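Local coordinates for protein PlaB phospholipase (Legionella pneumophila, PDB 6ZTI) that probably hydrolyses phospholipids as a virulence-associated enzyme of the alpha/beta hydrolase class, its activity being controlled by NAD(H)-mediated tetramerization, at residues G33-W38 with P286-I291; H99-P104 with D164-G169; R107-L112 with K120-H125; C185-V190 with K298-Y303; V246-T251 with L434-S439. All coordinates share one frame; numbering follows the deposited sequence. Where two conformers were deposited one is given.

Contact 1. Residues G33-W38 with P286-I291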
# COMPACT_ATOMS: atom_id res chain seq x y z
N GLY B 33 -9.18 -22.60 34.07
CA GLY B 33 -10.25 -23.32 34.74
C GLY B 33 -9.83 -23.58 36.17
O GLY B 33 -9.08 -22.82 36.77
N GLU B 34 -10.32 -24.69 36.73
CA GLU B 34 -9.90 -25.14 38.04
C GLU B 34 -8.90 -26.30 37.98
O GLU B 34 -8.65 -26.95 39.00
CB GLU B 34 -11.13 -25.52 38.88
CG GLU B 34 -12.09 -24.35 39.10
CD GLU B 34 -13.22 -24.64 40.08
OE1 GLU B 34 -13.74 -25.78 40.11
OE2 GLU B 34 -13.59 -23.72 40.84
N LEU B 35 -8.29 -26.53 36.82
CA LEU B 35 -7.34 -27.63 36.70
C LEU B 35 -6.12 -27.49 37.60
O LEU B 35 -5.66 -28.52 38.13
CB LEU B 35 -6.89 -27.77 35.24
CG LEU B 35 -5.86 -28.88 34.99
CD1 LEU B 35 -6.44 -30.21 35.45
CD2 LEU B 35 -5.41 -28.93 33.55
N PRO B 36 -5.54 -26.30 37.82
CA PRO B 36 -4.42 -26.20 38.77
C PRO B 36 -4.77 -26.65 40.18
O PRO B 36 -4.04 -27.44 40.78
CB PRO B 36 -4.05 -24.70 38.72
CG PRO B 36 -4.51 -24.26 37.36
CD PRO B 36 -5.78 -25.03 37.11
N GLN B 37 -5.89 -26.15 40.73
CA GLN B 37 -6.33 -26.61 42.05
C GLN B 37 -6.59 -28.11 42.06
O GLN B 37 -6.31 -28.78 43.06
CB GLN B 37 -7.59 -25.84 42.46
CG GLN B 37 -7.31 -24.38 42.83
CD GLN B 37 -8.40 -23.40 42.38
OE1 GLN B 37 -9.26 -23.72 41.55
NE2 GLN B 37 -8.37 -22.19 42.94
N TRP B 38 -7.10 -28.66 40.96
CA TRP B 38 -7.39 -30.09 40.93
C TRP B 38 -6.11 -30.92 40.92
O TRP B 38 -6.03 -31.95 41.61
CB TRP B 38 -8.25 -30.43 39.71
CG TRP B 38 -8.69 -31.87 39.66
CD1 TRP B 38 -9.68 -32.45 40.40
CD2 TRP B 38 -8.15 -32.91 38.83
NE1 TRP B 38 -9.79 -33.78 40.08
CE2 TRP B 38 -8.86 -34.09 39.12
CE3 TRP B 38 -7.13 -32.96 37.88
CZ2 TRP B 38 -8.59 -35.30 38.49
CZ3 TRP B 38 -6.86 -34.16 37.26
CH2 TRP B 38 -7.59 -35.31 37.56
N PRO B 286 -12.26 -35.32 29.96
CA PRO B 286 -11.19 -35.95 29.17
C PRO B 286 -9.85 -35.26 29.32
O PRO B 286 -8.83 -35.94 29.45
CB PRO B 286 -11.70 -35.87 27.73
CG PRO B 286 -13.17 -35.70 27.85
CD PRO B 286 -13.41 -34.93 29.11
N THR B 287 -9.81 -33.92 29.30
CA THR B 287 -8.54 -33.22 29.40
C THR B 287 -7.83 -33.57 30.70
O THR B 287 -6.64 -33.91 30.71
CB THR B 287 -8.76 -31.70 29.32
OG1 THR B 287 -9.52 -31.38 28.16
CG2 THR B 287 -7.42 -30.98 29.25
N ALA B 288 -8.54 -33.46 31.82
CA ALA B 288 -7.93 -33.72 33.12
C ALA B 288 -7.44 -35.16 33.22
O ALA B 288 -6.33 -35.42 33.71
CB ALA B 288 -8.93 -33.42 34.23
N ILE B 289 -8.26 -36.11 32.75
CA ILE B 289 -7.91 -37.52 32.84
C ILE B 289 -6.65 -37.82 32.04
O ILE B 289 -5.78 -38.57 32.49
CB ILE B 289 -9.09 -38.39 32.39
CG1 ILE B 289 -10.22 -38.37 33.45
CG2 ILE B 289 -8.63 -39.83 32.12
CD1 ILE B 289 -11.58 -38.74 32.89
N TRP B 290 -6.54 -37.25 30.84
CA TRP B 290 -5.40 -37.59 30.01
C TRP B 290 -4.16 -36.77 30.36
O TRP B 290 -3.04 -37.24 30.15
CB TRP B 290 -5.76 -37.44 28.53
CG TRP B 290 -6.60 -38.59 28.10
CD1 TRP B 290 -7.94 -38.59 27.88
CD2 TRP B 290 -6.17 -39.94 27.90
NE1 TRP B 290 -8.37 -39.85 27.54
CE2 TRP B 290 -7.30 -40.70 27.55
CE3 TRP B 290 -4.92 -40.57 27.98
CZ2 TRP B 290 -7.22 -42.06 27.26
CZ3 TRP B 290 -4.85 -41.92 27.71
CH2 TRP B 290 -6.00 -42.65 27.35
N ILE B 291 -4.34 -35.57 30.93
CA ILE B 291 -3.19 -34.84 31.46
C ILE B 291 -2.52 -35.64 32.57
O ILE B 291 -1.29 -35.71 32.65
CB ILE B 291 -3.60 -33.44 31.95
CG1 ILE B 291 -3.74 -32.50 30.76
CG2 ILE B 291 -2.57 -32.89 32.94
CD1 ILE B 291 -4.27 -31.13 31.08

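Contact 2. Residues H99-P104 with D164-G169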
# COMPACT_ATOMS: atom_id res chain seq x y z
N HIS B 99 -1.69 -23.96 26.56
CA HIS B 99 -2.90 -23.84 25.78
C HIS B 99 -2.64 -22.86 24.65
O HIS B 99 -1.98 -21.83 24.84
CB HIS B 99 -4.10 -23.38 26.64
CG HIS B 99 -5.39 -23.26 25.89
ND1 HIS B 99 -6.10 -22.08 25.82
CD2 HIS B 99 -6.10 -24.16 25.18
CE1 HIS B 99 -7.19 -22.26 25.10
NE2 HIS B 99 -7.22 -23.52 24.69
N SER B 100 -3.12 -23.22 23.46
CA SER B 100 -3.08 -22.34 22.29
C SER B 100 -1.65 -21.88 22.04
O SER B 100 -0.76 -22.72 21.82
CB SER B 100 -4.10 -21.22 22.53
OG SER B 100 -4.18 -20.35 21.43
N THR B 101 -1.39 -20.58 22.04
CA THR B 101 -0.06 -20.08 21.68
C THR B 101 1.01 -20.50 22.66
O THR B 101 2.20 -20.49 22.31
CB THR B 101 -0.09 -18.54 21.59
OG1 THR B 101 -1.30 -18.12 20.96
CG2 THR B 101 1.09 -18.04 20.76
N GLY B 102 0.64 -20.85 23.89
CA GLY B 102 1.64 -21.27 24.86
C GLY B 102 2.50 -22.43 24.37
O GLY B 102 3.67 -22.55 24.77
N GLY B 103 1.95 -23.29 23.53
CA GLY B 103 2.70 -24.40 22.98
C GLY B 103 3.86 -23.91 22.13
O GLY B 103 5.03 -24.12 22.46
N PRO B 104 3.55 -23.23 21.02
CA PRO B 104 4.59 -22.61 20.21
C PRO B 104 5.61 -21.81 21.01
O PRO B 104 6.79 -21.78 20.63
CB PRO B 104 3.79 -21.71 19.27
CG PRO B 104 2.51 -22.41 19.08
CD PRO B 104 2.22 -23.11 20.40
N ASP B 164 1.53 -12.06 13.37
CA ASP B 164 2.42 -12.39 12.26
C ASP B 164 3.00 -13.80 12.41
O ASP B 164 3.25 -14.47 11.40
CB ASP B 164 3.55 -11.37 12.17
CG ASP B 164 3.08 -10.01 11.71
OD1 ASP B 164 2.11 -9.93 10.91
OD2 ASP B 164 3.68 -9.01 12.13
N TRP B 165 3.22 -14.25 13.65
CA TRP B 165 3.69 -15.62 13.87
C TRP B 165 2.57 -16.62 13.60
O TRP B 165 2.77 -17.62 12.92
CB TRP B 165 4.21 -15.78 15.32
CG TRP B 165 5.08 -17.01 15.55
CD1 TRP B 165 6.45 -17.03 15.68
CD2 TRP B 165 4.66 -18.37 15.65
NE1 TRP B 165 6.89 -18.32 15.86
CE2 TRP B 165 5.81 -19.16 15.85
CE3 TRP B 165 3.42 -19.01 15.61
CZ2 TRP B 165 5.77 -20.54 15.99
CZ3 TRP B 165 3.37 -20.40 15.75
CH2 TRP B 165 4.54 -21.14 15.94
N LEU B 166 1.38 -16.35 14.13
CA LEU B 166 0.30 -17.31 14.03
C LEU B 166 -0.26 -17.43 12.61
O LEU B 166 -0.94 -18.42 12.32
CB LEU B 166 -0.81 -16.92 15.00
CG LEU B 166 -0.48 -17.17 16.47
CD1 LEU B 166 -1.39 -16.35 17.37
CD2 LEU B 166 -0.62 -18.67 16.80
N GLU B 167 -0.01 -16.46 11.74
CA GLU B 167 -0.57 -16.46 10.40
C GLU B 167 -0.14 -17.71 9.65
O GLU B 167 1.04 -18.07 9.64
CB GLU B 167 -0.14 -15.21 9.64
CG GLU B 167 -0.91 -14.97 8.31
CD GLU B 167 -0.48 -13.70 7.57
OE1 GLU B 167 0.43 -12.98 8.03
OE2 GLU B 167 -1.06 -13.41 6.50
N LEU B 168 -1.11 -18.40 9.04
CA LEU B 168 -0.79 -19.53 8.19
C LEU B 168 0.29 -19.12 7.19
O LEU B 168 0.26 -18.02 6.64
CB LEU B 168 -2.04 -20.01 7.46
CG LEU B 168 -3.15 -20.59 8.36
CD1 LEU B 168 -4.36 -20.90 7.51
CD2 LEU B 168 -2.72 -21.84 9.07
N GLY B 169 1.26 -20.00 7.00
CA GLY B 169 2.37 -19.72 6.10
C GLY B 169 3.41 -18.76 6.64
O GLY B 169 4.28 -18.34 5.88

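Contact 3. Residues R107-L112 with K120-H125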
# COMPACT_ATOMS: atom_id res chain seq x y z
N ARG B 107 8.01 -24.07 22.83
CA ARG B 107 8.86 -24.71 21.83
C ARG B 107 9.93 -23.76 21.31
O ARG B 107 11.03 -24.19 20.98
CB ARG B 107 8.03 -25.25 20.67
CG ARG B 107 7.12 -26.44 21.04
CD ARG B 107 6.74 -27.22 19.82
NE ARG B 107 5.98 -26.44 18.85
CZ ARG B 107 6.36 -26.15 17.61
NH1 ARG B 107 7.54 -26.54 17.13
NH2 ARG B 107 5.54 -25.44 16.84
N LYS B 108 9.60 -22.47 21.18
CA LYS B 108 10.60 -21.47 20.82
C LYS B 108 11.62 -21.29 21.94
O LYS B 108 12.82 -21.14 21.68
CB LYS B 108 9.89 -20.15 20.52
CG LYS B 108 10.81 -19.00 20.18
CD LYS B 108 11.60 -19.21 18.90
CE LYS B 108 12.45 -17.97 18.58
NZ LYS B 108 13.35 -18.18 17.45
N TRP B 109 11.16 -21.30 23.20
CA TRP B 109 12.08 -21.24 24.33
C TRP B 109 13.05 -22.42 24.32
O TRP B 109 14.26 -22.24 24.46
CB TRP B 109 11.28 -21.20 25.63
CG TRP B 109 12.14 -21.45 26.84
CD1 TRP B 109 12.98 -20.56 27.44
CD2 TRP B 109 12.25 -22.67 27.57
NE1 TRP B 109 13.61 -21.16 28.51
CE2 TRP B 109 13.17 -22.45 28.61
CE3 TRP B 109 11.66 -23.92 27.45
CZ2 TRP B 109 13.52 -23.44 29.52
CZ3 TRP B 109 11.99 -24.91 28.36
CH2 TRP B 109 12.91 -24.66 29.38
N MET B 110 12.52 -23.64 24.15
CA MET B 110 13.39 -24.80 24.00
C MET B 110 14.40 -24.59 22.88
O MET B 110 15.58 -24.92 23.02
CB MET B 110 12.55 -26.06 23.72
CG MET B 110 11.71 -26.53 24.89
SD MET B 110 10.50 -27.80 24.46
CE MET B 110 11.62 -29.11 23.96
N ASP B 111 13.96 -24.00 21.77
CA ASP B 111 14.84 -23.83 20.62
C ASP B 111 15.90 -22.78 20.91
O ASP B 111 17.06 -22.93 20.52
CB ASP B 111 14.01 -23.48 19.38
CG ASP B 111 14.75 -23.74 18.07
OD1 ASP B 111 15.02 -24.91 17.75
OD2 ASP B 111 15.01 -22.76 17.33
N LEU B 112 15.52 -21.70 21.60
CA LEU B 112 16.48 -20.62 21.85
C LEU B 112 17.57 -21.05 22.83
O LEU B 112 18.72 -20.64 22.70
CB LEU B 112 15.75 -19.39 22.39
CG LEU B 112 14.99 -18.52 21.38
CD1 LEU B 112 14.14 -17.52 22.12
CD2 LEU B 112 15.94 -17.80 20.41
N LYS B 120 19.87 -31.26 28.88
CA LYS B 120 20.09 -30.27 29.93
C LYS B 120 18.86 -29.39 30.17
O LYS B 120 18.86 -28.60 31.11
CB LYS B 120 21.29 -29.39 29.58
CG LYS B 120 22.61 -30.14 29.47
CD LYS B 120 23.26 -30.35 30.83
CE LYS B 120 24.71 -30.81 30.68
NZ LYS B 120 25.61 -29.71 30.22
N CYS B 121 17.85 -29.50 29.34
CA CYS B 121 16.65 -28.69 29.50
C CYS B 121 15.95 -29.05 30.80
O CYS B 121 15.73 -30.24 31.07
CB CYS B 121 15.72 -28.93 28.31
SG CYS B 121 14.23 -27.93 28.32
N PRO B 122 15.57 -28.07 31.63
CA PRO B 122 14.91 -28.40 32.90
C PRO B 122 13.47 -28.87 32.76
O PRO B 122 12.83 -29.20 33.76
CB PRO B 122 14.98 -27.07 33.67
CG PRO B 122 14.94 -26.04 32.60
CD PRO B 122 15.69 -26.62 31.43
N LEU B 123 12.95 -28.91 31.55
CA LEU B 123 11.58 -29.35 31.31
C LEU B 123 11.59 -30.86 31.12
O LEU B 123 12.42 -31.40 30.40
CB LEU B 123 11.02 -28.62 30.08
CG LEU B 123 9.64 -28.97 29.54
CD1 LEU B 123 8.98 -27.74 28.92
CD2 LEU B 123 9.73 -30.09 28.51
N SER B 124 10.68 -31.54 31.83
CA SER B 124 10.54 -32.99 31.74
C SER B 124 9.33 -33.42 30.92
O SER B 124 9.36 -34.50 30.32
CB SER B 124 10.42 -33.60 33.14
OG SER B 124 9.17 -33.25 33.73
N HIS B 125 8.26 -32.62 30.92
CA HIS B 125 7.03 -32.92 30.19
C HIS B 125 6.53 -31.65 29.53
O HIS B 125 6.53 -30.58 30.13
CB HIS B 125 5.93 -33.48 31.10
CG HIS B 125 6.27 -34.77 31.78
ND1 HIS B 125 7.23 -34.86 32.77
CD2 HIS B 125 5.76 -36.02 31.64
CE1 HIS B 125 7.31 -36.11 33.19
NE2 HIS B 125 6.42 -36.83 32.53

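Contact 4. Residues C185-V190 with K298-Y303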
# COMPACT_ATOMS: atom_id res chain seq x y z
N CYS B 185 12.89 -35.45 21.40
CA CYS B 185 12.58 -35.20 22.81
C CYS B 185 12.65 -36.49 23.61
O CYS B 185 13.33 -36.57 24.64
CB CYS B 185 11.19 -34.57 22.93
SG CYS B 185 11.01 -32.94 22.17
N THR B 186 11.97 -37.54 23.14
CA THR B 186 11.90 -38.78 23.89
C THR B 186 13.30 -39.31 24.21
O THR B 186 13.56 -39.73 25.34
CB THR B 186 11.09 -39.80 23.11
OG1 THR B 186 9.84 -39.21 22.77
CG2 THR B 186 10.84 -41.02 23.96
N ALA B 187 14.21 -39.27 23.24
CA ALA B 187 15.54 -39.79 23.47
C ALA B 187 16.29 -39.00 24.53
O ALA B 187 17.21 -39.54 25.16
CB ALA B 187 16.33 -39.78 22.17
N ASN B 188 15.92 -37.73 24.72
CA ASN B 188 16.56 -36.85 25.69
C ASN B 188 15.76 -36.76 26.98
O ASN B 188 16.04 -35.89 27.81
CB ASN B 188 16.74 -35.45 25.08
CG ASN B 188 17.88 -35.39 24.09
OD1 ASN B 188 19.04 -35.24 24.47
ND2 ASN B 188 17.55 -35.49 22.80
N GLY B 189 14.78 -37.63 27.17
CA GLY B 189 14.04 -37.64 28.41
C GLY B 189 13.03 -36.54 28.55
O GLY B 189 12.63 -36.21 29.67
N VAL B 190 12.60 -35.94 27.44
CA VAL B 190 11.54 -34.95 27.44
C VAL B 190 10.34 -35.61 26.80
O VAL B 190 10.40 -36.06 25.65
CB VAL B 190 11.95 -33.67 26.69
CG1 VAL B 190 10.75 -32.72 26.56
CG2 VAL B 190 13.12 -32.98 27.41
N LYS B 298 7.10 -41.83 32.68
CA LYS B 298 8.45 -41.74 33.23
C LYS B 298 9.48 -42.51 32.40
O LYS B 298 10.63 -42.64 32.83
CB LYS B 298 8.47 -42.24 34.67
CG LYS B 298 7.75 -41.33 35.65
CD LYS B 298 7.97 -41.76 37.10
CE LYS B 298 7.31 -40.80 38.07
NZ LYS B 298 7.66 -41.11 39.49
N SER B 299 9.11 -43.01 31.23
CA SER B 299 10.00 -43.88 30.47
C SER B 299 9.55 -43.93 29.03
O SER B 299 8.42 -43.57 28.70
CB SER B 299 10.01 -45.29 31.04
OG SER B 299 8.72 -45.88 30.83
N ARG B 300 10.44 -44.44 28.18
CA ARG B 300 10.10 -44.69 26.78
C ARG B 300 8.91 -45.64 26.68
O ARG B 300 8.01 -45.44 25.86
CB ARG B 300 11.33 -45.24 26.06
CG ARG B 300 11.09 -45.77 24.63
CD ARG B 300 11.15 -44.68 23.59
NE ARG B 300 12.50 -44.16 23.40
CZ ARG B 300 12.83 -43.27 22.47
NH1 ARG B 300 11.91 -42.79 21.65
NH2 ARG B 300 14.08 -42.84 22.37
N ASP B 301 8.87 -46.66 27.54
CA ASP B 301 7.84 -47.69 27.45
C ASP B 301 6.47 -47.12 27.80
O ASP B 301 5.49 -47.36 27.09
CB ASP B 301 8.17 -48.86 28.37
CG ASP B 301 9.48 -49.54 28.00
OD1 ASP B 301 9.61 -50.00 26.84
OD2 ASP B 301 10.38 -49.60 28.86
N SER B 302 6.38 -46.41 28.92
CA SER B 302 5.11 -45.80 29.30
C SER B 302 4.69 -44.75 28.28
O SER B 302 3.49 -44.60 28.01
CB SER B 302 5.23 -45.19 30.69
OG SER B 302 6.40 -44.40 30.82
N TYR B 303 5.65 -44.02 27.70
CA TYR B 303 5.33 -43.04 26.68
C TYR B 303 4.70 -43.70 25.47
O TYR B 303 3.66 -43.25 24.98
CB TYR B 303 6.59 -42.28 26.26
CG TYR B 303 6.32 -41.16 25.26
CD1 TYR B 303 5.67 -40.00 25.64
CD2 TYR B 303 6.73 -41.27 23.94
CE1 TYR B 303 5.43 -38.97 24.75
CE2 TYR B 303 6.51 -40.25 23.03
CZ TYR B 303 5.85 -39.10 23.45
OH TYR B 303 5.60 -38.08 22.56

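Contact 5. Residues V246-T251 with L434-S439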
# COMPACT_ATOMS: atom_id res chain seq x y z
N VAL B 246 12.69 -33.53 -11.28
CA VAL B 246 12.41 -33.14 -9.91
C VAL B 246 13.06 -34.14 -8.97
O VAL B 246 12.82 -35.35 -9.10
CB VAL B 246 10.90 -33.09 -9.65
CG1 VAL B 246 10.65 -32.73 -8.22
CG2 VAL B 246 10.23 -32.11 -10.60
N VAL B 247 13.84 -33.65 -8.02
CA VAL B 247 14.42 -34.46 -6.97
C VAL B 247 13.62 -34.22 -5.70
O VAL B 247 13.36 -33.07 -5.33
CB VAL B 247 15.91 -34.12 -6.78
CG1 VAL B 247 16.52 -34.92 -5.63
CG2 VAL B 247 16.66 -34.36 -8.08
N ALA B 248 13.17 -35.30 -5.07
CA ALA B 248 12.34 -35.22 -3.89
C ALA B 248 13.09 -35.76 -2.68
O ALA B 248 13.81 -36.76 -2.76
CB ALA B 248 11.04 -35.99 -4.08
N LYS B 249 12.92 -35.07 -1.56
CA LYS B 249 13.46 -35.52 -0.28
C LYS B 249 12.42 -35.22 0.78
O LYS B 249 11.93 -34.10 0.85
CB LYS B 249 14.77 -34.80 0.06
CG LYS B 249 15.15 -34.93 1.55
CD LYS B 249 16.65 -34.78 1.75
CE LYS B 249 17.02 -34.73 3.22
NZ LYS B 249 18.38 -34.15 3.44
N MET B 250 12.08 -36.21 1.59
CA MET B 250 11.10 -36.03 2.65
C MET B 250 11.76 -36.33 3.99
O MET B 250 12.49 -37.31 4.13
CB MET B 250 9.88 -36.93 2.44
CG MET B 250 8.79 -36.73 3.49
SD MET B 250 7.33 -37.73 3.17
CE MET B 250 6.46 -36.71 1.99
N THR B 251 11.51 -35.45 4.95
CA THR B 251 11.98 -35.64 6.31
C THR B 251 10.78 -35.48 7.24
O THR B 251 9.86 -34.71 6.96
CB THR B 251 13.09 -34.65 6.69
OG1 THR B 251 12.61 -33.32 6.59
CG2 THR B 251 14.30 -34.82 5.78
N LEU B 434 7.04 -27.04 -13.17
CA LEU B 434 7.44 -28.21 -12.40
C LEU B 434 6.22 -29.10 -12.20
O LEU B 434 5.14 -28.62 -11.87
CB LEU B 434 8.04 -27.83 -11.05
CG LEU B 434 8.45 -28.98 -10.14
CD1 LEU B 434 9.66 -28.59 -9.32
CD2 LEU B 434 7.33 -29.39 -9.22
N ASP B 435 6.41 -30.41 -12.41
CA ASP B 435 5.40 -31.44 -12.19
C ASP B 435 5.95 -32.46 -11.22
O ASP B 435 7.07 -32.95 -11.40
CB ASP B 435 5.05 -32.15 -13.49
CG ASP B 435 4.26 -31.31 -14.42
OD1 ASP B 435 3.29 -30.67 -13.95
OD2 ASP B 435 4.59 -31.28 -15.62
N PHE B 436 5.18 -32.77 -10.19
CA PHE B 436 5.55 -33.80 -9.23
C PHE B 436 4.44 -34.84 -9.22
O PHE B 436 3.26 -34.50 -9.06
CB PHE B 436 5.77 -33.20 -7.86
CG PHE B 436 5.92 -34.21 -6.76
CD1 PHE B 436 7.00 -35.07 -6.74
CD2 PHE B 436 4.99 -34.30 -5.74
CE1 PHE B 436 7.15 -35.99 -5.72
CE2 PHE B 436 5.13 -35.22 -4.74
CZ PHE B 436 6.22 -36.06 -4.73
N HIS B 437 4.82 -36.10 -9.41
CA HIS B 437 3.87 -37.20 -9.46
C HIS B 437 4.07 -38.08 -8.23
O HIS B 437 5.19 -38.55 -7.98
CB HIS B 437 4.03 -38.02 -10.74
CG HIS B 437 3.63 -37.27 -11.97
ND1 HIS B 437 3.92 -37.71 -13.24
CD2 HIS B 437 2.96 -36.10 -12.12
CE1 HIS B 437 3.45 -36.85 -14.12
NE2 HIS B 437 2.86 -35.86 -13.47
N SER B 438 3.00 -38.29 -7.48
CA SER B 438 3.05 -39.11 -6.29
C SER B 438 1.82 -40.02 -6.27
O SER B 438 1.12 -40.17 -7.27
CB SER B 438 3.13 -38.24 -5.03
OG SER B 438 3.48 -39.05 -3.94
N SER B 439 1.58 -40.61 -5.10
CA SER B 439 0.51 -41.58 -4.91
C SER B 439 -0.04 -41.43 -3.50
O SER B 439 0.68 -41.07 -2.57
CB SER B 439 1.02 -43.01 -5.13
OG SER B 439 -0.02 -43.96 -4.97

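Contact 1. Residues G33-W38 with P286-I291
Leu35 and Ile291 reach toward each other and meet tip to tip, a clear instance of two helices touching through a few branch ends rather than along their backbones. The pair is tight for two methyl groups, with Leu35 CD2 3.5 Å from Ile291 CD1. The other half of the contact is built on a flat surface. Trp38, with CG anti to the backbone N (chi1 -175°), swings its indole out from the helix toward the neighbouring one, and Ala288 CB settles over one face of the six-membered ring. This methyl stands 4.2 Å from the ring centroid and 27° off the normal, a CH-pi contact in which Trp38 CZ3 comes nearest to Ala288 CB, at 3.7 Å. Ala288 CB also lies 4.2 Å from Leu35 CD1, which links the two halves. No hydrogen bond crosses, so the fit is made by shape and by the aromatic face. Leu35 leans further on Phe20 of strand 16-21, and Ile291 on Ile127 and Leu129 of strand 123-129. Those strands flank strand 93-99, so the two helices are neighbours covering the central parallel sheet of the alpha/beta hydrolase fold.

Contact 2. Residues H99-P104 with D164-G169
Trp165, in the last turn of helix 160-166, puts the far end of its six-membered ring against Pro104. Its CG lies opposite the backbone N (chi1 -163°), which carries the indole across to the start of helix 102-114. There Trp165 CH2 is 3.5 Å from Pro104 CB, and Pro104 CG follows at 3.9 Å from the same ring atom; the two side chains cross obliquely. Leu166 comes next, its CD1 4.0 Å from Thr101 OG1. After it the chain leaves the helix at Glu167, whose OE2 accepts hydrogen bonds from Leu385 N and Gln140 NE2, the latter belonging to a residue of the nucleotide pocket.

The first segment has the geometry of a nucleophile elbow, as in other alpha/beta hydrolases: a type II' turn from His99 to Gly102 holds Ser100 at positive phi (55°), and Ser100 OG makes a weak hydrogen bond to His266 NE2, consistent with a hydrolase nucleophile. With the touching residues buried and no hydrogen bond between the segments, the placing of helix 160-166 against this turn rests here on the fit of Trp165 to Pro104 and Leu166 to Thr101.

Contact 3. Residues R107-L112 with K120-H125
Trp109 and Cys121 are brought together by matching first torsions, with Trp109 CG (chi1 167°) and Cys121 SG each anti to its own backbone N, so that indole and thiol extend toward each other between helix and strand. They illustrate how a beta-alpha-beta unit is closed: strand 93-99 leads into helix 102-114, and the chain returns through Cys121 and Pro122 to the parallel strand 123-129. Cys121 SG approaches the ring obliquely, 4.6 Å from the centroid of the Trp109 six-membered ring and 56° off its normal, a sulfur-aromatic contact. The nearest ring carbon is Trp109 CH2, 3.7 Å from Cys121 SG. That same corner of the indole also meets the proline, with Trp109 CH2 4.0 Å from Pro122 CD, while Trp109 CZ3 rests 4.2 Å from Leu123 CD1. One tryptophan therefore spans three successive residues of the returning chain. Its polar end faces other company: Trp109 NE1 is hydrogen-bonded to Asp77 OD1 in helix 69-89, which limits rotation of the indole, and Phe76 of that helix meets it edge-to-face. Met110 adds a looser touch, its CG 4.5 Å from Cys121 SG. The thiol has one more neighbour, for Leu123 N donates a weak hydrogen bond to Cys121 SG at 3.6 Å, with an N-H...S angle of 161°.

Contact 4. Residues C185-V190 with K298-Y303
Thr186 and Arg300 bring the two backbones nearest, their CA atoms 6.8 Å apart, where a short 3-10 turn at 186-187 faces the first turn of helix 300-320. The contact thus joins the loop between helix 171-180 and strand 191-197 to the start of that helix, partly buried and away from the nucleotide sites. Cys185 O accepts from both Asn188 N and Val190 N, which ties the turn at its start. From it Thr186 presents two different surfaces. Its methyl lies over one face of the Arg300 guanidinium, offset toward the rim; the 3.1 Å between Thr186 CG2 and Arg300 NH1 is unusually short, and its exact value doubtful. Bends in the arginine chain at chi2 (85°) and chi3 (70°) fold the guanidinium back across this methyl, the side chains crossing at about a right angle. Arg300 NH2 reaches Ala187, 3.6 Å from Ala187 CA. The hydroxyl branch turns to the tyrosine, where Thr186 OG1 is 3.5 Å from Tyr303 CE2. Tyr303 is itself held by its phenol, Tyr303 OH being hydrogen-bonded to Ser192 O and Ala257 N. At the helix start Ser299 occupies the N-cap position, and its OG shares a hydrogen bond of 2.8 Å with Ser302 OG. The exposed arginine meets Thr186 with the face of its guanidinium, and no salt bridge or hydrogen bond joins the segments, so the contact is probably mostly van der Waals in character.

Contact 5. Residues V246-T251 with L434-S439
Val246 meets Leu434 in the apolar part of a contact that exemplifies strands of one mixed sheet touching without backbone pairing. The valine and leucine cross at about a right angle, Val246 CG2 coming 3.6 Å from Leu434 CG. The gamma branch concerned points opposite the carbonyl carbon of Val246, beside its backbone N, while CG1 takes the position opposite N (chi1 178°). The Leu434 side chain is also about 8 Å, between nearest atoms, from that of Leu360, a residue of the nucleotide-binding region. Farther along, Ala248 CB approaches the Phe436 ring obliquely, 4.2 Å from CE1 of Phe436.

A second kind of contact sets a methyl against a carbonyl: Val246 CG2 lies 3.4 Å from Asp435 O, as close as anything between the segments. Asp435 turns its CB away, and its carboxylate forms a salt bridge through OD1 with Arg416 NE.

Hydrogen bonding between the segments is absent, as their geometry leads one to expect, since the strand axes pass 8.3 Å apart at 49°. Each strand has other backbone partners: 246-251 pairs with strand 231-238 and 434-439 with strand 412-419. Leu235 of strand 231-238 touches both Ala248 and Phe436, and Leu434 packs on Ile457 and Leu459 of strand 452-463, which pairs with both 231-238 and 429-439.

From the N terminus, residues 33-38 open the loop that contact 1 closes only at 286-291. Inside it, contact 2 spans 99 to 169, and contact 3 is nested within that, both drawing on helix 102-114. Contact 4 begins at 185, after these are complete, and crosses contact 1 by closing at 298-303, on the helix that follows 286-296. Contact 5 opens at 246 and crosses both 1 and 4, closing only at 434-439. Contacts 1 to 4 thus knit the parallel-sheet hydrolase domain, where contacts 3 and 4 touch through Leu123 and Val190, whereas contact 5 joins strands of the mixed sheet, its centre about 44 Å from that of contact 1.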